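Local coordinates for protein gamma-glutamyltranspeptidase (Streptomyces lincolnensis, PDB 6J3A) that is a gamma-glutamyltranspeptidase homologue of the Ntn-hydrolase clan, related to LmbA, and probably cleaves or transfers gamma-glutamyl or related amide-linked groups, at residues M116-L127 / R205-R213; H303-A314 / L343-P354. One frame throughout, in Å; residues are numbered along the deposited sequence.

Interaction 1. Residues M116-L127 / R205-R213; sequences MLLLRDHGTKPL and REAQIEAAR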
loop_
_atom_site.group_PDB
_atom_site.type_symbol
_atom_site.label_atom_id
_atom_site.label_comp_id
_atom_site.label_asym_id
_atom_site.label_seq_id
_atom_site.Cartn_x
_atom_site.Cartn_y
_atom_site.Cartn_z
ATOM N N MET A 116 9.113 26.104 4.827
ATOM C CA MET A 116 10.293 26.564 5.543
ATOM C C MET A 116 9.921 26.919 6.965
ATOM O O MET A 116 10.665 26.617 7.885
ATOM C CB MET A 116 10.928 27.785 4.862
ATOM C CG MET A 116 11.693 27.508 3.579
ATOM S SD MET A 116 12.796 26.085 3.622
ATOM C CE MET A 116 11.712 24.843 2.920
ATOM N N LEU A 117 8.775 27.575 7.136
ATOM C CA LEU A 117 8.295 27.924 8.474
ATOM C C LEU A 117 8.031 26.674 9.295
ATOM O O LEU A 117 8.444 26.586 10.452
ATOM C CB LEU A 117 7.013 28.769 8.430
ATOM C CG LEU A 117 7.114 30.268 8.741
ATOM C CD1 LEU A 117 5.714 30.836 8.883
ATOM C CD2 LEU A 117 7.902 30.601 10.000
ATOM N N LEU A 118 7.337 25.718 8.683
ATOM C CA LEU A 118 7.050 24.444 9.332
ATOM C C LEU A 118 8.329 23.764 9.805
ATOM O O LEU A 118 8.461 23.416 10.974
ATOM C CB LEU A 118 6.272 23.524 8.392
ATOM C CG LEU A 118 5.629 22.311 9.080
ATOM C CD1 LEU A 118 4.506 22.692 10.036
ATOM C CD2 LEU A 118 5.096 21.352 8.035
ATOM N N LEU A 119 9.272 23.606 8.893
ATOM C CA LEU A 119 10.559 23.019 9.221
ATOM C C LEU A 119 11.262 23.773 10.356
ATOM O O LEU A 119 11.784 23.165 11.274
ATOM C CB LEU A 119 11.457 22.965 7.976
ATOM C CG LEU A 119 12.670 22.023 7.995
ATOM C CD1 LEU A 119 12.269 20.579 8.265
ATOM C CD2 LEU A 119 13.430 22.097 6.681
ATOM N N ARG A 120 11.237 25.095 10.309
ATOM C CA ARG A 120 11.967 25.910 11.276
ATOM C C ARG A 120 11.370 25.835 12.678
ATOM O O ARG A 120 12.108 25.715 13.663
ATOM C CB ARG A 120 12.003 27.364 10.814
ATOM C CG ARG A 120 12.917 28.258 11.645
ATOM C CD ARG A 120 12.619 29.726 11.439
ATOM N NE ARG A 120 11.257 30.066 11.857
ATOM C CZ ARG A 120 10.768 31.299 11.978
ATOM N NH1 ARG A 120 11.514 32.370 11.717
ATOM N NH2 ARG A 120 9.508 31.462 12.371
ATOM N N ASP A 121 10.045 25.930 12.756
ATOM C CA ASP A 121 9.328 25.982 14.037
ATOM C C ASP A 121 9.041 24.605 14.639
ATOM O O ASP A 121 9.218 24.417 15.843
ATOM C CB ASP A 121 8.015 26.773 13.895
ATOM C CG ASP A 121 8.242 28.264 13.669
ATOM O OD1 ASP A 121 9.396 28.729 13.716
ATOM O OD2 ASP A 121 7.256 28.986 13.444
ATOM N N HIS A 122 8.608 23.655 13.812
ATOM C CA HIS A 122 8.137 22.343 14.301
ATOM C C HIS A 122 8.952 21.114 13.886
ATOM O O HIS A 122 8.698 20.016 14.376
ATOM C CB HIS A 122 6.683 22.162 13.886
ATOM C CG HIS A 122 5.793 23.252 14.382
ATOM N ND1 HIS A 122 5.201 23.214 15.624
ATOM C CD2 HIS A 122 5.432 24.433 13.826
ATOM C CE1 HIS A 122 4.494 24.316 15.805
ATOM N NE2 HIS A 122 4.616 25.071 14.728
ATOM N N GLY A 123 9.927 21.297 13.006
ATOM C CA GLY A 123 10.797 20.216 12.581
ATOM C C GLY A 123 12.063 20.127 13.414
ATOM O O GLY A 123 12.353 21.000 14.235
ATOM N N THR A 124 12.820 19.064 13.159
ATOM C CA THR A 124 14.091 18.760 13.833
ATOM C C THR A 124 15.286 18.529 12.897
ATOM O O THR A 124 16.437 18.530 13.358
ATOM C CB THR A 124 13.939 17.497 14.697
ATOM O OG1 THR A 124 13.653 16.364 13.863
ATOM C CG2 THR A 124 12.814 17.680 15.702
ATOM N N LYS A 125 15.017 18.337 11.600
ATOM C CA LYS A 125 16.046 18.011 10.612
ATOM C C LYS A 125 16.465 19.225 9.774
ATOM O O LYS A 125 15.675 20.162 9.607
ATOM C CB LYS A 125 15.551 16.897 9.688
ATOM C CG LYS A 125 15.294 15.591 10.422
ATOM C CD LYS A 125 15.226 14.387 9.487
ATOM C CE LYS A 125 16.517 13.582 9.507
ATOM N NZ LYS A 125 16.653 12.803 10.776
ATOM N N PRO A 126 17.709 19.217 9.249
ATOM C CA PRO A 126 18.116 20.297 8.347
ATOM C C PRO A 126 17.469 20.193 6.970
ATOM O O PRO A 126 17.011 19.120 6.565
ATOM C CB PRO A 126 19.644 20.133 8.234
ATOM C CG PRO A 126 20.025 19.053 9.193
ATOM C CD PRO A 126 18.796 18.238 9.429
ATOM N N LEU A 127 17.464 21.319 6.268
ATOM C CA LEU A 127 16.871 21.429 4.942
ATOM C C LEU A 127 17.419 20.366 4.012
ATOM O O LEU A 127 16.671 19.715 3.289
ATOM C CB LEU A 127 17.173 22.812 4.340
ATOM C CG LEU A 127 16.048 23.585 3.636
ATOM C CD1 LEU A 127 16.653 24.434 2.528
ATOM C CD2 LEU A 127 14.935 22.711 3.078
ATOM N N ARG A 205 20.965 25.116 12.319
ATOM C CA ARG A 205 19.848 24.549 11.568
ATOM C C ARG A 205 18.731 25.559 11.211
ATOM O O ARG A 205 18.281 25.610 10.062
ATOM C CB ARG A 205 19.300 23.371 12.376
ATOM C CG ARG A 205 18.062 22.700 11.819
ATOM C CD ARG A 205 17.183 22.162 12.933
ATOM N NE ARG A 205 15.952 21.701 12.320
ATOM C CZ ARG A 205 14.759 22.299 12.342
ATOM N NH1 ARG A 205 14.518 23.423 13.022
ATOM N NH2 ARG A 205 13.771 21.723 11.667
ATOM N N GLU A 206 18.300 26.349 12.192
ATOM C CA GLU A 206 17.212 27.329 12.003
ATOM C C GLU A 206 17.640 28.495 11.113
ATOM O O GLU A 206 16.832 29.032 10.358
ATOM C CB GLU A 206 16.714 27.892 13.350
ATOM C CG GLU A 206 15.813 26.963 14.167
ATOM C CD GLU A 206 16.557 25.822 14.864
ATOM O OE1 GLU A 206 16.017 24.694 14.897
ATOM O OE2 GLU A 206 17.676 26.035 15.384
ATOM N N ALA A 207 18.908 28.885 11.219
ATOM C CA ALA A 207 19.446 29.986 10.427
ATOM C C ALA A 207 19.511 29.621 8.952
ATOM O O ALA A 207 19.341 30.493 8.091
ATOM C CB ALA A 207 20.826 30.388 10.931
ATOM N N GLN A 208 19.764 28.338 8.677
ATOM C CA GLN A 208 19.862 27.821 7.308
ATOM C C GLN A 208 18.532 27.911 6.593
ATOM O O GLN A 208 18.472 28.290 5.421
ATOM C CB GLN A 208 20.311 26.361 7.307
ATOM C CG GLN A 208 21.716 26.143 7.844
ATOM C CD GLN A 208 22.207 24.716 7.689
ATOM O OE1 GLN A 208 21.497 23.758 7.995
ATOM N NE2 GLN A 208 23.433 24.570 7.218
ATOM N N ILE A 209 17.476 27.540 7.312
ATOM C CA ILE A 209 16.108 27.621 6.812
ATOM C C ILE A 209 15.705 29.082 6.599
ATOM O O ILE A 209 15.124 29.420 5.577
ATOM C CB ILE A 209 15.133 26.885 7.764
ATOM C CG1 ILE A 209 15.382 25.372 7.703
ATOM C CG2 ILE A 209 13.682 27.139 7.396
ATOM C CD1 ILE A 209 14.970 24.630 8.955
ATOM N N GLU A 210 16.031 29.937 7.561
ATOM C CA GLU A 210 15.744 31.373 7.465
ATOM C C GLU A 210 16.490 32.034 6.298
ATOM O O GLU A 210 15.921 32.873 5.591
ATOM C CB GLU A 210 16.090 32.069 8.786
ATOM C CG GLU A 210 15.462 33.446 8.963
ATOM C CD GLU A 210 13.948 33.407 9.058
ATOM O OE1 GLU A 210 13.406 32.558 9.800
ATOM O OE2 GLU A 210 13.293 34.236 8.388
ATOM N N ALA A 211 17.753 31.654 6.098
ATOM C CA ALA A 211 18.532 32.102 4.923
ATOM C C ALA A 211 17.919 31.621 3.612
ATOM O O ALA A 211 17.884 32.366 2.635
ATOM C CB ALA A 211 19.971 31.635 5.018
ATOM N N ALA A 212 17.440 30.378 3.601
ATOM C CA ALA A 212 16.710 29.820 2.456
ATOM C C ALA A 212 15.410 30.568 2.148
ATOM O O ALA A 212 15.027 30.702 0.984
ATOM C CB ALA A 212 16.414 28.352 2.689
ATOM N N ARG A 213 14.726 31.034 3.188
ATOM C CA ARG A 213 13.522 31.838 3.001
ATOM C C ARG A 213 13.849 33.113 2.226
ATOM O O ARG A 213 13.091 33.520 1.355
ATOM C CB ARG A 213 12.888 32.200 4.338
ATOM C CG ARG A 213 12.408 31.013 5.151
ATOM C CD ARG A 213 11.845 31.489 6.471
ATOM N NE ARG A 213 10.566 32.164 6.287
ATOM C CZ ARG A 213 9.965 32.930 7.193
ATOM N NH1 ARG A 213 10.521 33.155 8.386
ATOM N NH2 ARG A 213 8.795 33.489 6.905
HETATM O O HOH W 1 18.783 23.521 8.260
#
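Arg205 reaches the end of helix 111-122 and the turn after it, spreading its guanidinium among the carbonyls of Leu119, Arg120 and Lys125. NH2 points at Leu119 O, the modelled 2.5 Å being doubtfully short, while NE makes a weak 3.1 Å bond to Lys125 O. NH1 bonds weakly to Arg120 O but more firmly, at 2.7 Å, to OE1 of Glu206, nearly in the guanidinium plane, which helps, with the carbonyl contacts, to set the rotation of the group. Ile209 CD1 covers the centre of one face.

A second polar cluster forms around Glu210. Its OE1 makes a 2.7 Å salt bridge with Arg120 NH1, on the syn side but tilted out of the carboxylate plane, and OE2 lies 3.0 Å from Arg213 NH1. Arg120, bent at chi3 (62°), brings NE back to Asp121 OD1, whereas Arg213 NE also pairs with Asp113.

Between the clusters Ile209 packs CD1 against Leu119 CG (3.6 Å) and CG2 against Met116 CB (3.8 Å). Farther along, after the turn, Leu127 CD1 meets Ala212 CB, and a water links Leu127 N with Arg205 O and Gln208 OE1; Gln208 NE2 is hydrogen-bonded to Ala200 O. This is an antiparallel helix pair, the axes of the two short segments 9.3 Å apart at 164°, in which one knob, Arg120, fills a hole formed by Glu206, Ile209, Glu210 and Arg213, with a salt-bridge network beside it.

Interaction 2. Residues H303-A314 / L343-P354; sequences HLLVEGCKLAMA and LVGDKASHELRP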
loop_
_atom_site.group_PDB
_atom_site.type_symbol
_atom_site.label_atom_id
_atom_site.label_comp_id
_atom_site.label_asym_id
_atom_site.label_seq_id
_atom_site.Cartn_x
_atom_site.Cartn_y
_atom_site.Cartn_z
ATOM N N HIS A 303 -29.358 12.486 -0.987
ATOM C CA HIS A 303 -30.214 13.657 -1.277
ATOM C C HIS A 303 -30.039 14.779 -0.254
ATOM O O HIS A 303 -29.768 15.921 -0.613
ATOM C CB HIS A 303 -31.703 13.260 -1.329
ATOM C CG HIS A 303 -32.628 14.424 -1.517
ATOM N ND1 HIS A 303 -32.890 14.972 -2.754
ATOM C CD2 HIS A 303 -33.321 15.168 -0.623
ATOM C CE1 HIS A 303 -33.710 15.998 -2.615
ATOM N NE2 HIS A 303 -33.986 16.140 -1.331
ATOM N N LEU A 304 -30.199 14.425 1.014
ATOM C CA LEU A 304 -30.019 15.359 2.127
ATOM C C LEU A 304 -28.681 16.092 2.084
ATOM O O LEU A 304 -28.633 17.301 2.274
ATOM C CB LEU A 304 -30.152 14.630 3.472
ATOM C CG LEU A 304 -29.863 15.479 4.715
ATOM C CD1 LEU A 304 -30.953 16.524 4.915
ATOM C CD2 LEU A 304 -29.706 14.617 5.953
ATOM N N LEU A 305 -27.607 15.340 1.858
ATOM C CA LEU A 305 -26.261 15.899 1.770
ATOM C C LEU A 305 -26.017 16.752 0.532
ATOM O O LEU A 305 -25.245 17.711 0.594
ATOM C CB LEU A 305 -25.219 14.783 1.830
ATOM C CG LEU A 305 -25.158 13.980 3.137
ATOM C CD1 LEU A 305 -23.959 13.042 3.145
ATOM C CD2 LEU A 305 -25.132 14.859 4.377
ATOM N N VAL A 306 -26.646 16.392 -0.590
ATOM C CA VAL A 306 -26.484 17.137 -1.854
ATOM C C VAL A 306 -27.121 18.530 -1.723
ATOM O O VAL A 306 -26.479 19.564 -1.953
ATOM C CB VAL A 306 -27.069 16.339 -3.053
ATOM C CG1 VAL A 306 -27.150 17.182 -4.330
ATOM C CG2 VAL A 306 -26.230 15.094 -3.312
ATOM N N GLU A 307 -28.385 18.542 -1.331
ATOM C CA GLU A 307 -29.101 19.796 -1.122
ATOM C C GLU A 307 -28.412 20.678 -0.072
ATOM O O GLU A 307 -28.265 21.883 -0.268
ATOM C CB GLU A 307 -30.566 19.523 -0.751
ATOM C CG GLU A 307 -31.359 18.823 -1.850
ATOM C CD GLU A 307 -31.155 19.484 -3.189
ATOM O OE1 GLU A 307 -30.377 18.939 -3.998
ATOM O OE2 GLU A 307 -31.734 20.576 -3.405
ATOM N N GLY A 308 -27.975 20.068 1.020
ATOM C CA GLY A 308 -27.222 20.781 2.051
ATOM C C GLY A 308 -25.929 21.378 1.519
ATOM O O GLY A 308 -25.603 22.526 1.808
ATOM N N CYS A 309 -25.205 20.593 0.723
ATOM C CA CYS A 309 -23.996 21.060 0.043
ATOM C C CYS A 309 -24.246 22.261 -0.884
ATOM O O CYS A 309 -23.481 23.231 -0.854
ATOM C CB CYS A 309 -23.366 19.921 -0.738
ATOM S SG CYS A 309 -21.937 20.435 -1.706
ATOM N N LYS A 310 -25.312 22.195 -1.686
ATOM C CA LYS A 310 -25.716 23.326 -2.545
ATOM C C LYS A 310 -25.890 24.615 -1.743
ATOM O O LYS A 310 -25.360 25.658 -2.110
ATOM C CB LYS A 310 -27.000 22.997 -3.337
ATOM C CG LYS A 310 -26.718 22.342 -4.692
ATOM C CD LYS A 310 -27.413 21.006 -4.907
ATOM C CE LYS A 310 -28.576 21.083 -5.864
ATOM N NZ LYS A 310 -29.009 19.709 -6.245
ATOM N N LEU A 311 -26.607 24.524 -0.631
ATOM C CA LEU A 311 -26.864 25.684 0.212
ATOM C C LEU A 311 -25.589 26.200 0.867
ATOM O O LEU A 311 -25.429 27.404 1.027
ATOM C CB LEU A 311 -27.906 25.350 1.285
ATOM C CG LEU A 311 -29.291 24.893 0.804
ATOM C CD1 LEU A 311 -30.118 24.395 1.975
ATOM C CD2 LEU A 311 -30.028 26.002 0.073
ATOM N N ALA A 312 -24.689 25.302 1.258
ATOM C CA ALA A 312 -23.417 25.728 1.858
ATOM C C ALA A 312 -22.513 26.372 0.815
ATOM O O ALA A 312 -21.817 27.328 1.123
ATOM C CB ALA A 312 -22.707 24.567 2.538
ATOM N N MET A 313 -22.539 25.854 -0.412
ATOM C CA MET A 313 -21.731 26.397 -1.513
ATOM C C MET A 313 -22.179 27.791 -1.938
ATOM O O MET A 313 -21.366 28.654 -2.254
ATOM C CB MET A 313 -21.761 25.444 -2.709
ATOM C CG MET A 313 -20.923 24.192 -2.508
ATOM S SD MET A 313 -19.163 24.488 -2.180
ATOM C CE MET A 313 -18.455 23.883 -3.700
ATOM N N ALA A 314 -23.486 27.998 -1.939
ATOM C CA ALA A 314 -24.082 29.302 -2.194
ATOM C C ALA A 314 -23.549 30.343 -1.232
ATOM O O ALA A 314 -23.220 31.459 -1.630
ATOM C CB ALA A 314 -25.594 29.207 -2.069
ATOM N N LEU A 343 -34.950 24.817 3.957
ATOM C CA LEU A 343 -34.811 24.984 2.511
ATOM C C LEU A 343 -34.457 23.696 1.763
ATOM O O LEU A 343 -34.504 23.668 0.529
ATOM C CB LEU A 343 -33.766 26.062 2.199
ATOM C CG LEU A 343 -34.060 27.464 2.744
ATOM C CD1 LEU A 343 -32.829 28.344 2.604
ATOM C CD2 LEU A 343 -35.261 28.082 2.032
ATOM N N VAL A 344 -34.081 22.649 2.499
ATOM C CA VAL A 344 -33.961 21.301 1.939
ATOM C C VAL A 344 -35.385 20.787 1.702
ATOM O O VAL A 344 -36.138 20.593 2.653
ATOM C CB VAL A 344 -33.192 20.336 2.879
ATOM C CG1 VAL A 344 -33.038 18.963 2.240
ATOM C CG2 VAL A 344 -31.814 20.883 3.235
ATOM N N GLY A 345 -35.744 20.594 0.437
ATOM C CA GLY A 345 -37.079 20.136 0.052
ATOM C C GLY A 345 -37.026 18.726 -0.487
ATOM O O GLY A 345 -35.948 18.156 -0.645
ATOM N N ASP A 346 -38.197 18.166 -0.764
ATOM C CA ASP A 346 -38.305 16.832 -1.361
ATOM C C ASP A 346 -37.627 16.751 -2.725
ATOM O O ASP A 346 -37.061 15.712 -3.075
ATOM C CB ASP A 346 -39.774 16.428 -1.504
ATOM C CG ASP A 346 -40.455 16.171 -0.162
ATOM O OD1 ASP A 346 -39.790 16.219 0.902
ATOM O OD2 ASP A 346 -41.681 15.922 -0.178
ATOM N N LYS A 347 -37.701 17.851 -3.476
ATOM C CA LYS A 347 -37.112 17.962 -4.814
ATOM C C LYS A 347 -35.728 18.623 -4.808
ATOM O O LYS A 347 -35.335 19.324 -3.865
ATOM C CB LYS A 347 -38.056 18.716 -5.767
ATOM C CG LYS A 347 -38.816 17.824 -6.743
ATOM C CD LYS A 347 -39.652 16.735 -6.070
ATOM C CE LYS A 347 -40.632 16.064 -7.039
ATOM N NZ LYS A 347 -40.058 15.709 -8.376
ATOM N N ALA A 348 -35.003 18.380 -5.890
ATOM C CA ALA A 348 -33.639 18.854 -6.036
ATOM C C ALA A 348 -33.681 20.300 -6.500
ATOM O O ALA A 348 -34.388 20.626 -7.458
ATOM C CB ALA A 348 -32.894 17.997 -7.046
ATOM N N SER A 349 -32.941 21.156 -5.804
ATOM C CA SER A 349 -32.787 22.552 -6.179
ATOM C C SER A 349 -31.850 22.687 -7.396
ATOM O O SER A 349 -30.813 22.035 -7.463
ATOM C CB SER A 349 -32.236 23.353 -4.992
ATOM O OG SER A 349 -32.147 24.742 -5.285
ATOM N N HIS A 350 -32.244 23.527 -8.353
ATOM C CA HIS A 350 -31.408 23.920 -9.498
ATOM C C HIS A 350 -30.949 25.379 -9.365
ATOM O O HIS A 350 -30.405 25.959 -10.306
ATOM C CB HIS A 350 -32.207 23.753 -10.792
ATOM C CG HIS A 350 -32.430 22.329 -11.181
ATOM N ND1 HIS A 350 -32.177 21.859 -12.452
ATOM C CD2 HIS A 350 -32.869 21.266 -10.466
ATOM C CE1 HIS A 350 -32.464 20.571 -12.507
ATOM N NE2 HIS A 350 -32.884 20.185 -11.315
ATOM N N GLU A 351 -31.158 25.947 -8.178
ATOM C CA GLU A 351 -31.023 27.372 -7.921
ATOM C C GLU A 351 -29.875 27.584 -6.943
ATOM O O GLU A 351 -29.645 26.761 -6.044
ATOM C CB GLU A 351 -32.325 27.916 -7.317
ATOM C CG GLU A 351 -33.423 28.262 -8.324
ATOM C CD GLU A 351 -34.045 27.046 -9.001
ATOM O OE1 GLU A 351 -34.553 26.149 -8.290
ATOM O OE2 GLU A 351 -34.037 26.986 -10.251
ATOM N N LEU A 352 -29.150 28.682 -7.127
ATOM C CA LEU A 352 -28.146 29.102 -6.159
ATOM C C LEU A 352 -28.846 29.982 -5.125
ATOM O O LEU A 352 -29.401 31.017 -5.480
ATOM C CB LEU A 352 -27.022 29.870 -6.850
ATOM C CG LEU A 352 -25.791 30.139 -5.984
ATOM C CD1 LEU A 352 -25.061 28.835 -5.709
ATOM C CD2 LEU A 352 -24.857 31.131 -6.662
ATOM N N ARG A 353 -28.825 29.565 -3.857
ATOM C CA ARG A 353 -29.631 30.208 -2.806
ATOM C C ARG A 353 -28.795 30.575 -1.584
ATOM O O ARG A 353 -28.849 29.869 -0.573
ATOM C CB ARG A 353 -30.763 29.274 -2.371
ATOM C CG ARG A 353 -31.777 28.972 -3.466
ATOM C CD ARG A 353 -32.157 27.501 -3.477
ATOM N NE ARG A 353 -33.285 27.194 -2.598
ATOM C CZ ARG A 353 -33.458 26.065 -1.897
ATOM N NH1 ARG A 353 -32.564 25.080 -1.898
ATOM N NH2 ARG A 353 -34.551 25.923 -1.158
ATOM N N PRO A 354 -28.031 31.682 -1.658
ATOM C CA PRO A 354 -27.266 32.095 -0.487
ATOM C C PRO A 354 -28.179 32.708 0.552
ATOM O O PRO A 354 -29.203 33.297 0.209
ATOM C CB PRO A 354 -26.301 33.154 -1.034
ATOM C CG PRO A 354 -26.921 33.646 -2.293
ATOM C CD PRO A 354 -28.030 32.716 -2.704
HETATM O O HOH W 2 -27.792 26.696 -3.285
#
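One flank of helix 299-319 is overlaid by the irregular loop segment 343-354, which His303, Glu307, Leu311 and Ala314 meet at successive turns. This segment follows helix 334-341 and has no regular secondary structure; two helix side chains, His303 and Glu307, bond its backbone, and Arg574 holds it at Ala348.

At the N-terminal end of segment 303-314, His303 NE2 donates to Gly345 O at 2.9 Å; the bond is nearly straight (165°), with the carbonyl oxygen in the ring plane. The other ring nitrogen, ND1, is hydrogen-bonded to His576, and Glu307 CG lies over one ring face toward its rim.

Glu307 folds at chi2 (-48°), which turns its carboxylate toward the loop and divides the two oxygens. OE2 receives Ser349 N at 2.7 Å and 168°, the donor standing above the carboxylate plane, and OE1 offers its syn lone pair to Lys310 NZ at 2.7 Å. Just past this anchor Ser349 OG accepts from Glu351 N, forming an ST turn.

Val344 straddles the helix surface with its two methyls: CG1 rests on Glu307 CB (3.9 Å) and CG2 on Leu311 CD1 (4.1 Å). Leu311 sends its other branch, CD2, obliquely against Arg353. That arginine doubles back to Leu343, NH2 meeting Leu343 O on a lone pair at 2.8 Å, and thereby ties the two ends of segment 343-354 together. Farther along, Ala314 CB touches Leu352 CD1 at 3.7 Å and abuts the Arg353-Pro354 peptide.

Glu307 is a buried carboxylate whose oxygens are answered by an ammonium group and a peptide N-H; this pairing would probably favour its ionised form, and its one bond to Ser349 N, with that of His303 to Gly345 O, pins the loop backbone to the helix.

Overall arrangement
Interactions 1 and 2 lie on opposite sides of the chain's centre, their own centres about 45 Å apart and their nearest atoms about 26 Å apart, and they share no helix or loop. Both are partly buried and of similar size. Interaction 1 joins two antiparallel helices in the helical part of the chain, with arginines and acids grouped beside an apolar seam. Interaction 2 instead attaches a loop to a helix, and two side-chain bonds to loop backbone atoms are joined by small apolar contacts. Arginine recurs differently: Arg205 binds carbonyls across its contact, whereas Arg353 bonds back to Leu343 within its own segment. Neither contact involves the second chain of the assembly.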